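Local coordinates for hypothetical protein (Deinococcus radiodurans, PDB 1U5K) that probably takes part in DNA repair and recombination through the RecF pathway and binds zinc, at residues A90-M95 and R121-Q126; D128-A133 and A213-L218. All coordinates share one frame; numbering follows the deposited sequence.

The helical part of RecO shows how packing can join neighbours in the sequence and helices far apart in it. Beyond the five-stranded N-terminal sheet, the chain enters helix 86-102, turns back through helix 110-125, and contact 1 closes that short loop as 121-126 lies against 90-95. Helix 129-141 follows almost at once, and its first turn opens contact 2. Some eighty residues later, after the zinc-binding region, helix 211-225 returns to meet it. The two loops are therefore in series and neither encloses the other. Their side chains nevertheless touch: Phe91 meets Glu130, Met95 meets Ala133 and Leu94 meets Trp215, making the four helices one packed body.

Contact 1 of 2, residues A90-M95 and R121-Q126; sequences AFAHLM and RGVAHQ
Val123 reaches across to Phe91 and Ala92 with its two methyl groups, an example of one branched residue supplying most of what 121-126 brings to 90-95. CG1, which chi1 of 159° swings to the side opposite the backbone N, lies 3.7 Å from Ala92 N and 3.9 Å from Phe91 CB. The other branch, Val123 CG2, comes equally near, 3.9 Å from Phe91 CB, so the two methyls rest side by side against this one methylene. More loosely, Val123 CG1 faces Ala92 CB at 4.4 Å. The small alanine lets the backbones come close, with Val123 CA 6.4 Å from Ala92 CA. Although the CB of Phe91 takes the valine, its ring leads away toward helix 129-141. Helices 86-102 and 110-125, joined by a short connection, run in roughly opposite directions and form a helical hairpin within the C-terminal part of RecO. Here the end of the second helix meets the early turns of the first, and between 90-95 and 121-126 the touch is van der Waals packing.

One residue on, Ala124 touches Thr82, in the loop that follows strand 69-78. At Gln126 the backbone leaves helical geometry, yet Gln126 N still bonds to Gly122 O at 2.9 Å. From just before 90-95, on the first helix of the hairpin, the guanidinium of Arg88 adds hydrogen bonds, donating through NH1 to the carbonyl oxygens of Val123 and Gln126 and so satisfying acceptors at this helix end.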
loop_
_atom_site.group_PDB
_atom_site.type_symbol
_atom_site.label_atom_id
_atom_site.label_comp_id
_atom_site.label_asym_id
_atom_site.label_seq_id
_atom_site.Cartn_x
_atom_site.Cartn_y
_atom_site.Cartn_z
ATOM N N ALA A 90 -8.772 -11.298 -6.792
ATOM C CA ALA A 90 -8.489 -10.615 -5.539
ATOM C C ALA A 90 -7.668 -11.482 -4.599
ATOM O O ALA A 90 -6.743 -10.980 -3.976
ATOM C CB ALA A 90 -9.781 -10.131 -4.866
ATOM N N PHE A 91 -7.990 -12.769 -4.503
ATOM C CA PHE A 91 -7.265 -13.698 -3.652
ATOM C C PHE A 91 -5.915 -14.110 -4.245
ATOM O O PHE A 91 -4.959 -14.225 -3.480
ATOM C CB PHE A 91 -8.151 -14.871 -3.212
ATOM C CG PHE A 91 -9.163 -14.487 -2.166
ATOM C CD1 PHE A 91 -10.521 -14.483 -2.446
ATOM C CD2 PHE A 91 -8.752 -14.066 -0.902
ATOM C CE1 PHE A 91 -11.449 -14.039 -1.496
ATOM C CE2 PHE A 91 -9.677 -13.673 0.054
ATOM C CZ PHE A 91 -11.039 -13.637 -0.237
ATOM N N ALA A 92 -5.812 -14.292 -5.563
ATOM C CA ALA A 92 -4.536 -14.506 -6.235
ATOM C C ALA A 92 -3.604 -13.334 -5.929
ATOM O O ALA A 92 -2.429 -13.519 -5.631
ATOM C CB ALA A 92 -4.695 -14.676 -7.768
ATOM N N HIS A 93 -4.140 -12.123 -6.015
ATOM C CA HIS A 93 -3.383 -10.896 -5.805
ATOM C C HIS A 93 -2.885 -10.777 -4.362
ATOM O O HIS A 93 -1.735 -10.423 -4.131
ATOM C CB HIS A 93 -4.302 -9.758 -6.184
ATOM C CG HIS A 93 -3.656 -8.421 -6.359
ATOM N ND1 HIS A 93 -2.338 -8.258 -6.726
ATOM C CD2 HIS A 93 -4.183 -7.177 -6.284
ATOM C CE1 HIS A 93 -2.077 -6.970 -6.848
ATOM N NE2 HIS A 93 -3.169 -6.293 -6.553
ATOM N N LEU A 94 -3.737 -11.117 -3.403
ATOM C CA LEU A 94 -3.330 -11.225 -2.013
ATOM C C LEU A 94 -2.178 -12.216 -1.830
ATOM O O LEU A 94 -1.192 -11.879 -1.183
ATOM C CB LEU A 94 -4.522 -11.557 -1.124
ATOM C CG LEU A 94 -4.284 -11.879 0.348
ATOM C CD1 LEU A 94 -3.550 -10.749 1.037
ATOM C CD2 LEU A 94 -5.627 -12.119 1.003
ATOM N N MET A 95 -2.282 -13.424 -2.373
ATOM C CA MET A 95 -1.217 -14.416 -2.186
ATOM C C MET A 95 0.083 -13.862 -2.752
ATOM O O MET A 95 1.122 -14.056 -2.132
ATOM C CB MET A 95 -1.526 -15.742 -2.870
ATOM C CG MET A 95 -2.747 -16.403 -2.247
ATOM S SD MET A 95 -2.570 -16.854 -0.529
ATOM C CE MET A 95 -3.041 -15.420 0.291
ATOM N N ARG A 121 -3.547 -22.180 -7.974
ATOM C CA ARG A 121 -4.442 -23.223 -8.461
ATOM C C ARG A 121 -5.696 -23.342 -7.603
ATOM O O ARG A 121 -6.801 -23.315 -8.125
ATOM C CB ARG A 121 -3.694 -24.560 -8.514
ATOM C CG ARG A 121 -2.753 -24.573 -9.704
ATOM C CD ARG A 121 -2.171 -25.922 -10.077
ATOM N NE ARG A 121 -1.721 -26.740 -8.964
ATOM C CZ ARG A 121 -0.502 -26.704 -8.444
ATOM N NH1 ARG A 121 0.409 -25.820 -8.847
ATOM N NH2 ARG A 121 -0.222 -27.534 -7.458
ATOM N N GLY A 122 -5.535 -23.459 -6.288
ATOM C CA GLY A 122 -6.656 -23.468 -5.365
ATOM C C GLY A 122 -7.600 -22.289 -5.461
ATOM O O GLY A 122 -8.819 -22.467 -5.416
ATOM N N VAL A 123 -7.060 -21.078 -5.576
ATOM C CA VAL A 123 -7.886 -19.885 -5.682
ATOM C C VAL A 123 -8.599 -19.901 -7.028
ATOM O O VAL A 123 -9.715 -19.404 -7.162
ATOM C CB VAL A 123 -7.038 -18.609 -5.515
ATOM C CG1 VAL A 123 -7.709 -17.387 -6.095
ATOM C CG2 VAL A 123 -6.693 -18.395 -4.048
ATOM N N ALA A 124 -7.926 -20.448 -8.033
ATOM C CA ALA A 124 -8.496 -20.505 -9.375
ATOM C C ALA A 124 -9.605 -21.558 -9.474
ATOM O O ALA A 124 -10.550 -21.354 -10.233
ATOM C CB ALA A 124 -7.416 -20.804 -10.391
ATOM N N HIS A 125 -9.497 -22.656 -8.732
ATOM C CA HIS A 125 -10.374 -23.816 -8.941
ATOM C C HIS A 125 -11.353 -24.205 -7.845
ATOM O O HIS A 125 -12.339 -24.894 -8.134
ATOM C CB HIS A 125 -9.526 -25.042 -9.251
ATOM C CG HIS A 125 -8.668 -24.861 -10.457
ATOM N ND1 HIS A 125 -9.162 -24.325 -11.625
ATOM C CD2 HIS A 125 -7.351 -25.091 -10.671
ATOM C CE1 HIS A 125 -8.196 -24.283 -12.524
ATOM N NE2 HIS A 125 -7.085 -24.728 -11.968
ATOM N N GLN A 126 -11.089 -23.801 -6.606
ATOM C CA GLN A 126 -11.877 -24.237 -5.457
ATOM C C GLN A 126 -13.095 -23.353 -5.162
ATOM O O GLN A 126 -13.115 -22.170 -5.515
ATOM C CB GLN A 126 -11.013 -24.402 -4.200
ATOM C CG GLN A 126 -9.872 -25.409 -4.259
ATOM C CD GLN A 126 -10.268 -26.882 -4.377
ATOM O OE1 GLN A 126 -9.500 -27.754 -3.971
ATOM N NE2 GLN A 126 -11.437 -27.163 -4.938
#

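Contact 2 of 2, residues D128-A133 and A213-L218; sequences DPEWVA and ALWRAL
The carboxylate of Glu130 comes to the edge of the Trp215 indole, the two planes 13° apart and so nearly coplanar. Glu130 OE2 and CG both lie at this indole edge, near its plane, and Ala133 approaches the ring obliquely. The second indole, that of Trp131, is likewise met at its edge, where Leu214 CD1 stands 4.1 Å from Trp131 CZ3. The setting is the helical C-terminal part of RecO, where helices 129-141 and 211-225 run in broadly the same direction, their local axes inclined at 32°. With 12.2 Å between those axes, the backbones are too far apart to pack directly, and large side chains span the gap.

The polar link is a single hydrogen bond from Trp215 NE1 to Glu130 OE2, 2.9 Å long with an N-H...O angle of 159°. It uses the anti side of the carboxylate oxygen, and the acceptor lies almost in the indole plane. Glu130 gets there by an extended chain, with CG anti to the backbone N. Arg211 forms salt bridges both with the other oxygen, Glu130 OE1, and with Asp128, so both carboxylate oxygens of Glu130 have a partner, which would probably favour the charged form. Asp128 is the N-cap of helix 129-141, and its OD1 accepts a weak bond from Trp131 N. The NE1 of Trp131 is satisfied elsewhere, by Ser201 O.

Leu134, one residue beyond 128-133, also packs on Trp215, whose far ring corner completes the contact: CH2 rests 4.0 Å from Ala133 CB.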
loop_
_atom_site.group_PDB
_atom_site.type_symbol
_atom_site.label_atom_id
_atom_site.label_comp_id
_atom_site.label_asym_id
_atom_site.label_seq_id
_atom_site.Cartn_x
_atom_site.Cartn_y
_atom_site.Cartn_z
ATOM N N ASP A 128 -14.230 -22.041 -2.401
ATOM C CA ASP A 128 -14.062 -21.063 -1.335
ATOM C C ASP A 128 -12.620 -20.519 -1.393
ATOM O O ASP A 128 -11.729 -20.969 -0.665
ATOM C CB ASP A 128 -14.360 -21.780 -0.021
ATOM C CG ASP A 128 -14.464 -20.845 1.158
ATOM O OD1 ASP A 128 -14.082 -19.657 1.069
ATOM O OD2 ASP A 128 -14.921 -21.274 2.235
ATOM N N PRO A 129 -12.367 -19.600 -2.316
ATOM C CA PRO A 129 -11.006 -19.077 -2.465
ATOM C C PRO A 129 -10.511 -18.310 -1.244
ATOM O O PRO A 129 -9.310 -18.417 -1.011
ATOM C CB PRO A 129 -11.059 -18.252 -3.748
ATOM C CG PRO A 129 -12.455 -17.902 -3.877
ATOM C CD PRO A 129 -13.272 -19.065 -3.353
ATOM N N GLU A 130 -11.370 -17.665 -0.458
ATOM C CA GLU A 130 -10.914 -17.038 0.777
ATOM C C GLU A 130 -10.258 -18.089 1.668
ATOM O O GLU A 130 -9.201 -17.836 2.259
ATOM C CB GLU A 130 -12.028 -16.328 1.554
ATOM C CG GLU A 130 -11.461 -15.633 2.785
ATOM C CD GLU A 130 -12.491 -15.086 3.743
ATOM O OE1 GLU A 130 -13.637 -15.549 3.635
ATOM O OE2 GLU A 130 -12.199 -14.197 4.580
ATOM N N TRP A 131 -10.877 -19.266 1.753
ATOM C CA TRP A 131 -10.389 -20.317 2.630
ATOM C C TRP A 131 -9.055 -20.864 2.112
ATOM O O TRP A 131 -8.150 -21.175 2.894
ATOM C CB TRP A 131 -11.399 -21.449 2.863
ATOM C CG TRP A 131 -10.920 -22.415 3.892
ATOM C CD1 TRP A 131 -10.658 -23.732 3.708
ATOM C CD2 TRP A 131 -10.613 -22.137 5.262
ATOM N NE1 TRP A 131 -10.188 -24.288 4.871
ATOM C CE2 TRP A 131 -10.164 -23.336 5.849
ATOM C CE3 TRP A 131 -10.672 -20.988 6.062
ATOM C CZ2 TRP A 131 -9.765 -23.423 7.185
ATOM C CZ3 TRP A 131 -10.242 -21.063 7.360
ATOM C CH2 TRP A 131 -9.831 -22.281 7.924
ATOM N N VAL A 132 -8.933 -21.002 0.797
ATOM C CA VAL A 132 -7.648 -21.395 0.218
ATOM C C VAL A 132 -6.572 -20.402 0.672
ATOM O O VAL A 132 -5.495 -20.793 1.123
ATOM C CB VAL A 132 -7.712 -21.491 -1.314
ATOM C CG1 VAL A 132 -6.382 -21.876 -1.929
ATOM C CG2 VAL A 132 -8.749 -22.531 -1.761
ATOM N N ALA A 133 -6.866 -19.112 0.568
ATOM C CA ALA A 133 -5.868 -18.096 0.890
ATOM C C ALA A 133 -5.506 -18.079 2.369
ATOM O O ALA A 133 -4.326 -17.954 2.687
ATOM C CB ALA A 133 -6.323 -16.716 0.416
ATOM N N ALA A 213 -11.026 -12.789 12.570
ATOM C CA ALA A 213 -10.067 -13.088 13.631
ATOM C C ALA A 213 -8.768 -13.714 13.111
ATOM O O ALA A 213 -7.670 -13.329 13.529
ATOM C CB ALA A 213 -10.695 -13.997 14.656
ATOM N N LEU A 214 -8.916 -14.664 12.192
ATOM C CA LEU A 214 -7.791 -15.307 11.522
ATOM C C LEU A 214 -6.952 -14.361 10.660
ATOM O O LEU A 214 -5.722 -14.416 10.724
ATOM C CB LEU A 214 -8.254 -16.500 10.699
ATOM C CG LEU A 214 -8.917 -17.623 11.501
ATOM C CD1 LEU A 214 -9.363 -18.738 10.570
ATOM C CD2 LEU A 214 -7.898 -18.161 12.495
ATOM N N TRP A 215 -7.606 -13.489 9.897
ATOM C CA TRP A 215 -6.904 -12.508 9.090
ATOM C C TRP A 215 -6.167 -11.540 9.996
ATOM O O TRP A 215 -5.033 -11.169 9.706
ATOM C CB TRP A 215 -7.820 -11.717 8.155
ATOM C CG TRP A 215 -8.237 -12.499 6.965
ATOM C CD1 TRP A 215 -9.520 -12.871 6.661
ATOM C CD2 TRP A 215 -7.398 -13.048 5.940
ATOM N NE1 TRP A 215 -9.525 -13.603 5.503
ATOM C CE2 TRP A 215 -8.242 -13.721 5.033
ATOM C CE3 TRP A 215 -6.022 -13.058 5.696
ATOM C CZ2 TRP A 215 -7.756 -14.394 3.918
ATOM C CZ3 TRP A 215 -5.539 -13.727 4.574
ATOM C CH2 TRP A 215 -6.405 -14.411 3.712
ATOM N N ARG A 216 -6.794 -11.145 11.098
ATOM C CA ARG A 216 -6.211 -10.152 11.989
ATOM C C ARG A 216 -4.952 -10.674 12.656
ATOM O O ARG A 216 -3.944 -9.974 12.734
ATOM C CB ARG A 216 -7.220 -9.633 13.010
ATOM C CG ARG A 216 -8.152 -8.567 12.442
ATOM C CD ARG A 216 -8.851 -7.701 13.483
ATOM N NE ARG A 216 -9.571 -8.560 14.419
ATOM C CZ ARG A 216 -10.810 -9.000 14.234
ATOM N NH1 ARG A 216 -11.509 -8.636 13.165
ATOM N NH2 ARG A 216 -11.354 -9.799 15.140
ATOM N N ALA A 217 -4.996 -11.921 13.101
ATOM C CA ALA A 217 -3.876 -12.524 13.794
ATOM C C ALA A 217 -2.692 -12.645 12.840
ATOM O O ALA A 217 -1.558 -12.315 13.205
ATOM C CB ALA A 217 -4.281 -13.856 14.334
ATOM N N LEU A 218 -2.991 -13.066 11.616
ATOM C CA LEU A 218 -1.991 -13.179 10.562
ATOM C C LEU A 218 -1.296 -11.838 10.311
ATOM O O LEU A 218 -0.068 -11.808 10.264
ATOM C CB LEU A 218 -2.601 -13.751 9.284
ATOM C CG LEU A 218 -1.667 -13.877 8.081
ATOM C CD1 LEU A 218 -0.667 -14.936 8.375
ATOM C CD2 LEU A 218 -2.446 -14.117 6.787
#